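PDB 2BAS: YkuI protein from Bacillus subtilis, which binds the second messenger cyclic di-GMP through its EAL domain and may cleave it as a phosphodiesterase, as in related proteins. Local coordinates for residues R302-Q305 and A306-L310; D318-F321 and I322-L325; E365-W368 and S369-P372; N377-R380 and M381-R385. All coordinates share one frame; numbering follows the deposited sequence.

Overall arrangement
The four contacts follow one another along the chain and all lie in the C-terminal signalling domain, whose six-stranded antiparallel sheet and flanking helices recall a PAS-like fold. Contact 1 is on the last turns of the long helix 271-311, and contact 2 on the next helix, 318-328; they touch, notably where Ala-306 meets Leu-325 and Val-307 meets Phe-321, their centres about 12 Å apart. Contact 3, in the loop after strand 356-360, and contact 4, on helix 374-384, have centres about 17 Å apart and both reach the second subunit. The domain thus joins the end of the long helix at contacts 1 and 2 and meets its dimer partner at contacts 3 and 4.

Contact 1: residues R302-Q305 and A306-L310; sequences RVHQ and AVTSL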
loop_
_atom_site.group_PDB
_atom_site.type_symbol
_atom_site.label_atom_id
_atom_site.label_comp_id
_atom_site.label_asym_id
_atom_site.label_seq_id
_atom_site.Cartn_x
_atom_site.Cartn_y
_atom_site.Cartn_z
ATOM N N ARG A 302 26.669 7.474 19.815
ATOM C CA ARG A 302 26.647 8.899 20.133
ATOM C C ARG A 302 25.570 9.200 21.178
ATOM O O ARG A 302 25.845 9.842 22.199
ATOM C CB ARG A 302 26.462 9.750 18.870
ATOM C CG ARG A 302 26.398 11.246 19.110
ATOM C CD ARG A 302 27.778 11.843 19.249
ATOM N NE ARG A 302 27.755 13.200 19.799
ATOM C CZ ARG A 302 27.805 13.489 21.103
ATOM N NH1 ARG A 302 27.866 12.517 22.015
ATOM N NH2 ARG A 302 27.786 14.757 21.497
ATOM N N VAL A 303 24.363 8.701 20.940
ATOM C CA VAL A 303 23.241 8.910 21.849
ATOM C C VAL A 303 23.452 8.236 23.213
ATOM O O VAL A 303 23.137 8.824 24.244
ATOM C CB VAL A 303 21.907 8.501 21.182
ATOM C CG1 VAL A 303 20.741 8.456 22.189
ATOM C CG2 VAL A 303 21.597 9.458 20.004
ATOM N N HIS A 304 24.002 7.024 23.221
ATOM C CA HIS A 304 24.284 6.313 24.465
ATOM C C HIS A 304 25.262 7.113 25.359
ATOM O O HIS A 304 25.048 7.226 26.575
ATOM C CB HIS A 304 24.818 4.910 24.153
ATOM C CG HIS A 304 24.951 4.023 25.351
ATOM N ND1 HIS A 304 23.863 3.458 25.986
ATOM C CD2 HIS A 304 26.044 3.597 26.027
ATOM C CE1 HIS A 304 24.283 2.727 27.004
ATOM N NE2 HIS A 304 25.601 2.789 27.049
ATOM N N GLN A 305 26.323 7.668 24.767
ATOM C CA GLN A 305 27.240 8.540 25.511
ATOM C C GLN A 305 26.499 9.732 26.094
ATOM O O GLN A 305 26.594 9.995 27.286
ATOM C CB GLN A 305 28.332 9.083 24.618
ATOM C CG GLN A 305 29.397 8.111 24.250
ATOM C CD GLN A 305 30.501 8.779 23.458
ATOM O OE1 GLN A 305 31.657 8.801 23.887
ATOM N NE2 GLN A 305 30.144 9.351 22.303
ATOM N N ALA A 306 25.752 10.435 25.246
ATOM C CA ALA A 306 25.009 11.626 25.652
ATOM C C ALA A 306 24.029 11.380 26.814
ATOM O O ALA A 306 24.131 12.038 27.854
ATOM C CB ALA A 306 24.311 12.239 24.463
ATOM N N VAL A 307 23.101 10.437 26.645
ATOM C CA VAL A 307 22.166 10.069 27.713
ATOM C C VAL A 307 22.903 9.702 29.019
ATOM O O VAL A 307 22.856 10.453 29.987
ATOM C CB VAL A 307 21.239 8.904 27.289
ATOM C CG1 VAL A 307 20.287 8.561 28.413
ATOM C CG2 VAL A 307 20.445 9.262 26.011
ATOM N N THR A 308 23.602 8.567 29.024
ATOM C CA THR A 308 24.299 8.082 30.222
ATOM C C THR A 308 25.173 9.153 30.888
ATOM O O THR A 308 25.231 9.238 32.110
ATOM C CB THR A 308 25.152 6.827 29.927
ATOM O OG1 THR A 308 26.108 7.134 28.906
ATOM C CG2 THR A 308 24.268 5.656 29.464
ATOM N N SER A 309 25.838 9.970 30.074
ATOM C CA SER A 309 26.636 11.094 30.563
ATOM C C SER A 309 25.771 12.186 31.214
ATOM O O SER A 309 26.057 12.626 32.331
ATOM C CB SER A 309 27.474 11.666 29.423
ATOM O OG SER A 309 27.821 13.011 29.669
ATOM N N LEU A 310 24.719 12.618 30.514
ATOM C CA LEU A 310 23.780 13.619 31.043
ATOM C C LEU A 310 22.973 13.121 32.241
ATOM O O LEU A 310 22.704 13.886 33.172
ATOM C CB LEU A 310 22.834 14.132 29.958
ATOM C CG LEU A 310 23.335 15.268 29.067
ATOM C CD1 LEU A 310 22.400 15.454 27.900
ATOM C CD2 LEU A 310 23.462 16.561 29.846
#
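Thr-308 folds back on His-304, one helical turn earlier, and illustrates how a small branched side chain can serve a polar and an aromatic partner at once. Its CB lies 3.4 Å from His-304 O, and there the two branches part. With OG1 set between the backbone N and the carbonyl carbon (chi1 58°), the hydroxyl donates to that carbonyl, Thr-308 OG1 to His-304 O 2.6 Å. The same oxygen keeps its helical bond from Thr-308 N, and the two donors arrive from opposite faces of its plane, so the hydroxyl supplements the backbone bond without displacing it. The methyl CG2, anti to the carbonyl carbon, comes over one face of the imidazole, offset toward the rim and nearest CE1; this CH-pi contact measures 4.0 Å from Thr-308 CG2 to the His-304 ring centroid, 18° off the normal. The bond between ND1 and Tyr-407 OH probably helps to fix the ring's rotation. A second pairing follows the same spacing, Val-303 CG1 meeting Val-307 CG2 at 3.9 Å. Arg-302 NH1 passes near Ala-306 CB, while NH2 makes a salt bridge with Glu-328. Within the domain, Val-303 and Val-307 press helix 271-311 onto strands 401-409 and 413-419, through Tyr-407, Ile-417 and Leu-415, whereas Ala-306 and Leu-310 pack against helix 318-328.

Contact 2: residues D318-F321 and I322-L325; sequences DDDF and IKKL
Phe-321 meets Leu-325 and Ile-322 on the packed side of helix 318-328, and Asp-320 meets Lys-323 on the other, so eight residues suffice to show how one helix divides its two surfaces. On the packed side Phe-321 holds CG anti to the backbone N (chi1 159°), which carries the ring alongside Leu-325 in the same direction, with Phe-321 CZ 4.2 Å from Leu-325 CD2. The Ile-322 side chain runs at about a right angle to that of Phe-321, its CG2 3.9 Å from Phe-321 CD2. Beyond them Val-307 and Leu-310 of helix 271-311 and Met-338 of strand 335-340 add to the apolar surroundings, and Arg-311 makes a cation-pi contact with the ring. The polar side is looser. Lys-323 runs out fully extended beside Asp-320, past Asp-319 O, and its ammonium meets the carboxylate nearly along the C-O axis in a salt bridge, Lys-323 NZ to Asp-320 OD1 3.3 Å. That lysine also makes a cation-pi contact with Tyr-359. With an alanine here, the Asp-320 carboxylate would probably lose its mate and Tyr-359 its cationic partner. Lys-324 bends at its last torsion (chi4 74°) and brings NZ to 3.8 Å from Asp-320 CB, without touching the carboxylate. An apolar side turned to helix 271-311 and the sheet, and a charged side carrying the i to i+3 salt bridge, make this an amphipathic helix, packed on the antiparallel sheet of a domain that resembles the PAS fold.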
loop_
_atom_site.group_PDB
_atom_site.type_symbol
_atom_site.label_atom_id
_atom_site.label_comp_id
_atom_site.label_asym_id
_atom_site.label_seq_id
_atom_site.Cartn_x
_atom_site.Cartn_y
_atom_site.Cartn_z
ATOM N N ASP A 318 12.706 14.847 33.743
ATOM C CA ASP A 318 12.688 14.420 32.342
ATOM C C ASP A 318 12.657 15.579 31.345
ATOM O O ASP A 318 13.403 15.562 30.356
ATOM C CB ASP A 318 11.490 13.505 32.060
ATOM C CG ASP A 318 11.532 12.201 32.836
ATOM O OD1 ASP A 318 12.616 11.777 33.296
ATOM O OD2 ASP A 318 10.452 11.582 32.969
ATOM N N ASP A 319 11.790 16.565 31.589
ATOM C CA ASP A 319 11.649 17.728 30.693
ATOM C C ASP A 319 12.935 18.548 30.617
ATOM O O ASP A 319 13.297 19.061 29.558
ATOM C CB ASP A 319 10.464 18.613 31.097
ATOM C CG ASP A 319 9.119 18.002 30.729
ATOM O OD1 ASP A 319 8.783 17.969 29.530
ATOM O OD2 ASP A 319 8.382 17.571 31.640
ATOM N N ASP A 320 13.635 18.648 31.739
ATOM C CA ASP A 320 14.910 19.331 31.765
ATOM C C ASP A 320 15.992 18.504 31.071
ATOM O O ASP A 320 16.882 19.065 30.426
ATOM C CB ASP A 320 15.296 19.692 33.199
ATOM C CG ASP A 320 14.439 20.840 33.769
ATOM O OD1 ASP A 320 13.900 21.646 32.970
ATOM O OD2 ASP A 320 14.315 20.943 35.017
ATOM N N PHE A 321 15.896 17.178 31.178
ATOM C CA PHE A 321 16.865 16.283 30.531
ATOM C C PHE A 321 16.883 16.388 28.997
ATOM O O PHE A 321 17.960 16.423 28.393
ATOM C CB PHE A 321 16.677 14.823 30.992
ATOM C CG PHE A 321 17.265 13.798 30.049
ATOM C CD1 PHE A 321 18.646 13.631 29.938
ATOM C CD2 PHE A 321 16.431 12.995 29.271
ATOM C CE1 PHE A 321 19.188 12.684 29.050
ATOM C CE2 PHE A 321 16.962 12.035 28.380
ATOM C CZ PHE A 321 18.336 11.881 28.272
ATOM N N ILE A 322 15.704 16.437 28.377
ATOM C CA ILE A 322 15.627 16.487 26.913
ATOM C C ILE A 322 16.070 17.840 26.346
ATOM O O ILE A 322 16.594 17.908 25.228
ATOM C CB ILE A 322 14.244 16.047 26.341
ATOM C CG1 ILE A 322 13.101 16.957 26.825
ATOM C CG2 ILE A 322 13.968 14.573 26.666
ATOM C CD1 ILE A 322 11.751 16.659 26.162
ATOM N N LYS A 323 15.870 18.904 27.122
ATOM C CA LYS A 323 16.300 20.236 26.717
ATOM C C LYS A 323 17.815 20.248 26.606
ATOM O O LYS A 323 18.381 20.859 25.691
ATOM C CB LYS A 323 15.846 21.292 27.727
ATOM C CG LYS A 323 14.339 21.435 27.886
ATOM C CD LYS A 323 14.042 22.437 28.974
ATOM C CE LYS A 323 12.576 22.428 29.347
ATOM N NZ LYS A 323 12.350 23.268 30.570
ATOM N N LYS A 324 18.458 19.561 27.547
ATOM C CA LYS A 324 19.905 19.427 27.567
ATOM C C LYS A 324 20.349 18.449 26.485
ATOM O O LYS A 324 21.337 18.690 25.804
ATOM C CB LYS A 324 20.397 18.969 28.941
ATOM C CG LYS A 324 20.176 19.963 30.083
ATOM C CD LYS A 324 20.840 19.446 31.364
ATOM C CE LYS A 324 20.515 20.284 32.606
ATOM N NZ LYS A 324 19.124 20.072 33.103
ATOM N N LEU A 325 19.624 17.346 26.312
ATOM C CA LEU A 325 19.967 16.424 25.231
ATOM C C LEU A 325 19.919 17.138 23.870
ATOM O O LEU A 325 20.849 17.008 23.069
ATOM C CB LEU A 325 19.075 15.178 25.241
ATOM C CG LEU A 325 19.483 14.065 24.260
ATOM C CD1 LEU A 325 20.876 13.511 24.580
ATOM C CD2 LEU A 325 18.444 12.939 24.221
#

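Contact 3: residues E365-W368 and S369-P372; sequences EKNW and SWRP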
loop_
_atom_site.group_PDB
_atom_site.type_symbol
_atom_site.label_atom_id
_atom_site.label_comp_id
_atom_site.label_asym_id
_atom_site.label_seq_id
_atom_site.Cartn_x
_atom_site.Cartn_y
_atom_site.Cartn_z
ATOM N N GLU A 365 1.136 13.954 27.667
ATOM C CA GLU A 365 -0.125 13.221 27.850
ATOM C C GLU A 365 -0.800 12.782 26.538
ATOM O O GLU A 365 -1.779 12.038 26.569
ATOM C CB GLU A 365 -1.101 14.002 28.736
ATOM C CG GLU A 365 -0.712 14.067 30.223
ATOM C CD GLU A 365 -1.546 15.073 30.999
ATOM O OE1 GLU A 365 -1.955 16.095 30.404
ATOM O OE2 GLU A 365 -1.786 14.856 32.207
ATOM N N LYS A 366 -0.277 13.235 25.398
ATOM C CA LYS A 366 -0.721 12.743 24.094
ATOM C C LYS A 366 -0.310 11.278 23.966
ATOM O O LYS A 366 0.679 10.860 24.569
ATOM C CB LYS A 366 -0.086 13.543 22.951
ATOM C CG LYS A 366 -0.735 14.877 22.610
ATOM C CD LYS A 366 0.120 15.544 21.522
ATOM C CE LYS A 366 -0.269 16.999 21.249
ATOM N NZ LYS A 366 -1.531 17.113 20.477
ATOM N N ASN A 367 -1.067 10.509 23.177
ATOM C CA ASN A 367 -0.793 9.085 22.993
ATOM C C ASN A 367 -0.445 8.720 21.562
ATOM O O ASN A 367 -1.158 9.084 20.654
ATOM C CB ASN A 367 -1.968 8.245 23.466
ATOM C CG ASN A 367 -1.642 6.770 23.474
ATOM O OD1 ASN A 367 -1.654 6.092 22.437
ATOM N ND2 ASN A 367 -1.324 6.266 24.646
ATOM N N TRP A 368 0.626 7.970 21.356
ATOM C CA TRP A 368 1.081 7.695 19.986
ATOM C C TRP A 368 0.915 6.262 19.516
ATOM O O TRP A 368 1.440 5.890 18.461
ATOM C CB TRP A 368 2.540 8.116 19.804
ATOM C CG TRP A 368 2.705 9.557 20.080
ATOM C CD1 TRP A 368 3.359 10.119 21.128
ATOM C CD2 TRP A 368 2.148 10.642 19.317
ATOM N NE1 TRP A 368 3.269 11.489 21.053
ATOM C CE2 TRP A 368 2.538 11.832 19.945
ATOM C CE3 TRP A 368 1.390 10.715 18.137
ATOM C CZ2 TRP A 368 2.182 13.094 19.447
ATOM C CZ3 TRP A 368 1.035 11.960 17.646
ATOM C CH2 TRP A 368 1.418 13.137 18.309
ATOM N N SER A 369 0.164 5.477 20.265
ATOM C CA SER A 369 0.111 4.052 20.004
ATOM C C SER A 369 -0.573 3.634 18.705
ATOM O O SER A 369 -0.404 2.493 18.260
ATOM C CB SER A 369 -0.475 3.312 21.202
ATOM O OG SER A 369 0.545 3.193 22.168
ATOM N N TRP A 370 -1.324 4.569 18.117
ATOM C CA TRP A 370 -2.062 4.352 16.876
ATOM C C TRP A 370 -1.137 4.440 15.657
ATOM O O TRP A 370 -1.478 3.917 14.595
ATOM C CB TRP A 370 -3.208 5.354 16.771
ATOM C CG TRP A 370 -2.718 6.741 17.023
ATOM C CD1 TRP A 370 -2.568 7.348 18.236
ATOM C CD2 TRP A 370 -2.245 7.676 16.041
ATOM N NE1 TRP A 370 -2.042 8.602 18.070
ATOM C CE2 TRP A 370 -1.841 8.834 16.735
ATOM C CE3 TRP A 370 -2.133 7.648 14.642
ATOM C CZ2 TRP A 370 -1.335 9.967 16.075
ATOM C CZ3 TRP A 370 -1.614 8.767 13.984
ATOM C CH2 TRP A 370 -1.228 9.911 14.702
ATOM N N ARG A 371 0.021 5.086 15.810
ATOM C CA ARG A 371 1.015 5.187 14.728
ATOM C C ARG A 371 1.548 3.813 14.302
ATOM O O ARG A 371 1.862 2.967 15.148
ATOM C CB ARG A 371 2.202 6.068 15.140
ATOM C CG ARG A 371 1.956 7.573 15.058
ATOM C CD ARG A 371 3.130 8.395 15.559
ATOM N NE ARG A 371 4.231 8.397 14.591
ATOM C CZ ARG A 371 5.371 9.083 14.726
ATOM N NH1 ARG A 371 5.585 9.847 15.800
ATOM N NH2 ARG A 371 6.306 9.006 13.786
ATOM N N PRO A 372 1.654 3.577 12.990
ATOM C CA PRO A 372 2.175 2.289 12.529
ATOM C C PRO A 372 3.554 2.019 13.102
ATOM O O PRO A 372 4.401 2.935 13.119
ATOM C CB PRO A 372 2.291 2.483 11.012
ATOM C CG PRO A 372 1.311 3.569 10.689
ATOM C CD PRO A 372 1.296 4.471 11.869
#
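Trp-368 to Arg-371 form a type I beta turn, closed by a bond from Arg-371 N to Trp-368 O (3.1 Å) in which the donor stands above the carbonyl plane. Just before it, Asn-367 extends CG anti to its own backbone N (chi1 -172°), and this delivers OD1 to Ser-369 N at 2.9 Å. The ring so closed is an Asx turn, which overlaps the beta turn; Ser-369 N stands above the plane of the side-chain carbonyl. Asn-367 ND2 is hydrogen-bonded to Asp-344 OD1. The Asn-367 carbonyl is used as well: Trp-370 curls its indole back so that NE1 donates to Asn-367 O, 2.8 Å away and in the carbonyl plane, although the N-H...O angle is only 135°. The two tryptophans meet rim to rim with their planes at 44°, Trp-368 CZ3 standing 3.5 Å from Trp-370 CZ2 and neither lying over the other's face. A leucine in place of Trp-370 would probably leave Asn-367 O without this donor and open a gap beside the Trp-368 rim. The loop also belongs to the dimer interface, for Trp-370 packs on Ala-48 of the second subunit and Lys-366 makes salt bridges with Glu-49 and Glu-50 of that subunit. Arg-371 runs alongside Trp-368, its CD 3.9 Å from Trp-368 CE3, and NH2 of its guanidinium, a group nearly perpendicular to that ring, is hydrogen-bonded to Tyr-393 OH.

Contact 4: residues N377-R380 and M381-R385; sequences NIMR and MRNLR
Arg-380 O is gripped by two backbone donors near the end of helix 374-384, an instance of how a helix redistributes its bonds as it finishes. Leu-384 N takes the regular helical place at 2.7 Å from Arg-380 O, nearly along the carbonyl direction. Asn-383 N joins it at 3.2 Å from the same Arg-380 O, but from well above the carbonyl plane, 67° out of it. The regular bond of Asn-383 N to Met-379 O is weak, and the amide of Asn-383 may partly make up for it: with CG beside the backbone N (chi1 -72°), ND2 comes back to Met-379 O at 2.8 Å, though at an angle that leaves this bond weak too. ND2 also lies 3.5 Å from the selenium of Met-379, a selenomethionine like Met-381. On the inner side Met-381 bends at its last torsion and sets CE 4.4 Å from Ile-378 CG1, and it packs further on Tyr-414 and Phe-388 of the sheet. Arg-380 and Leu-384 run alongside each other, Arg-380 CG nearest Leu-384 CD2, while the arginine makes a cation-pi contact with Phe-388. Across the dimer interface, Leu-384 packs on Leu-384 of the second subunit, and Met-379 and Asn-383 on Tyr-293 there. The bonding implies a last turn irregular at Asn-383, where ND2 adds at most modest support, while Leu-384 N and Arg-385 N keep i to i+4 bonds and positive phi at Arg-385 ends the helix.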
loop_
_atom_site.group_PDB
_atom_site.type_symbol
_atom_site.label_atom_id
_atom_site.label_comp_id
_atom_site.label_asym_id
_atom_site.label_seq_id
_atom_site.Cartn_x
_atom_site.Cartn_y
_atom_site.Cartn_z
ATOM N N ASN A 377 7.812 -1.475 17.685
ATOM C CA ASN A 377 9.114 -0.918 18.027
ATOM C C ASN A 377 9.481 -1.046 19.505
ATOM O O ASN A 377 10.603 -1.438 19.837
ATOM C CB ASN A 377 9.228 0.536 17.559
ATOM C CG ASN A 377 9.436 0.639 16.063
ATOM O OD1 ASN A 377 9.932 -0.297 15.444
ATOM N ND2 ASN A 377 9.057 1.769 15.474
ATOM N N ILE A 378 8.536 -0.711 20.380
ATOM C CA ILE A 378 8.707 -0.907 21.815
ATOM C C ILE A 378 9.079 -2.359 22.101
ATOM O O ILE A 378 10.098 -2.620 22.742
ATOM C CB ILE A 378 7.450 -0.482 22.592
ATOM C CG1 ILE A 378 7.341 1.046 22.553
ATOM C CG2 ILE A 378 7.525 -0.980 24.020
ATOM C CD1 ILE A 378 6.007 1.563 22.912
HETATM N N MSE A 379 8.260 -3.290 21.611
HETATM C CA MSE A 379 8.578 -4.722 21.629
HETATM C C MSE A 379 10.013 -5.025 21.237
HETATM O O MSE A 379 10.708 -5.741 21.951
HETATM C CB MSE A 379 7.677 -5.467 20.655
HETATM C CG MSE A 379 6.614 -6.305 21.294
HETATM SE SE MSE A 379 7.306 -8.026 21.860
HETATM C CE MSE A 379 7.983 -8.673 20.115
ATOM N N ARG A 380 10.442 -4.494 20.088
ATOM C CA ARG A 380 11.784 -4.749 19.571
ATOM C C ARG A 380 12.878 -4.176 20.489
ATOM O O ARG A 380 13.838 -4.875 20.820
ATOM C CB ARG A 380 11.938 -4.273 18.111
ATOM C CG ARG A 380 13.342 -4.517 17.536
ATOM C CD ARG A 380 13.374 -4.786 16.028
ATOM N NE ARG A 380 13.453 -3.567 15.217
ATOM C CZ ARG A 380 12.401 -2.949 14.686
ATOM N NH1 ARG A 380 11.169 -3.425 14.877
ATOM N NH2 ARG A 380 12.582 -1.852 13.960
HETATM N N MSE A 381 12.715 -2.926 20.916
HETATM C CA MSE A 381 13.666 -2.296 21.826
HETATM C C MSE A 381 13.829 -3.043 23.141
HETATM O O MSE A 381 14.945 -3.242 23.605
HETATM C CB MSE A 381 13.282 -0.849 22.095
HETATM C CG MSE A 381 13.526 0.031 20.900
HETATM SE SE MSE A 381 13.335 1.906 21.297
HETATM C CE MSE A 381 11.355 2.108 21.148
ATOM N N ARG A 382 12.703 -3.467 23.709
ATOM C CA ARG A 382 12.636 -4.127 25.006
ATOM C C ARG A 382 13.222 -5.540 24.973
ATOM O O ARG A 382 13.526 -6.113 26.017
ATOM C CB ARG A 382 11.176 -4.154 25.472
ATOM C CG ARG A 382 10.962 -4.346 26.963
ATOM C CD ARG A 382 10.607 -5.780 27.311
ATOM N NE ARG A 382 9.287 -6.175 26.811
ATOM C CZ ARG A 382 8.785 -7.406 26.905
ATOM N NH1 ARG A 382 9.489 -8.378 27.476
ATOM N NH2 ARG A 382 7.577 -7.674 26.423
ATOM N N ASN A 383 13.393 -6.088 23.775
ATOM C CA ASN A 383 13.947 -7.425 23.613
ATOM C C ASN A 383 15.350 -7.419 23.036
ATOM O O ASN A 383 16.160 -8.283 23.358
ATOM C CB ASN A 383 13.023 -8.284 22.752
ATOM C CG ASN A 383 11.752 -8.677 23.480
ATOM O OD1 ASN A 383 11.798 -9.295 24.543
ATOM N ND2 ASN A 383 10.606 -8.327 22.905
ATOM N N LEU A 384 15.625 -6.447 22.179
ATOM C CA LEU A 384 16.931 -6.302 21.559
ATOM C C LEU A 384 17.855 -5.460 22.449
ATOM O O LEU A 384 19.082 -5.603 22.400
ATOM C CB LEU A 384 16.752 -5.656 20.184
ATOM C CG LEU A 384 17.907 -5.219 19.281
ATOM C CD1 LEU A 384 18.457 -6.399 18.488
ATOM C CD2 LEU A 384 17.412 -4.125 18.341
ATOM N N ARG A 385 17.248 -4.585 23.256
ATOM C CA ARG A 385 17.961 -3.685 24.177
ATOM C C ARG A 385 18.905 -2.707 23.477
ATOM O O ARG A 385 19.897 -2.267 24.066
ATOM C CB ARG A 385 18.652 -4.460 25.313
ATOM C CG ARG A 385 17.677 -4.897 26.404
ATOM C CD ARG A 385 18.359 -5.454 27.645
ATOM N NE ARG A 385 18.668 -6.880 27.545
ATOM C CZ ARG A 385 19.280 -7.579 28.499
ATOM N NH1 ARG A 385 19.658 -6.988 29.627
ATOM N NH2 ARG A 385 19.520 -8.875 28.331
#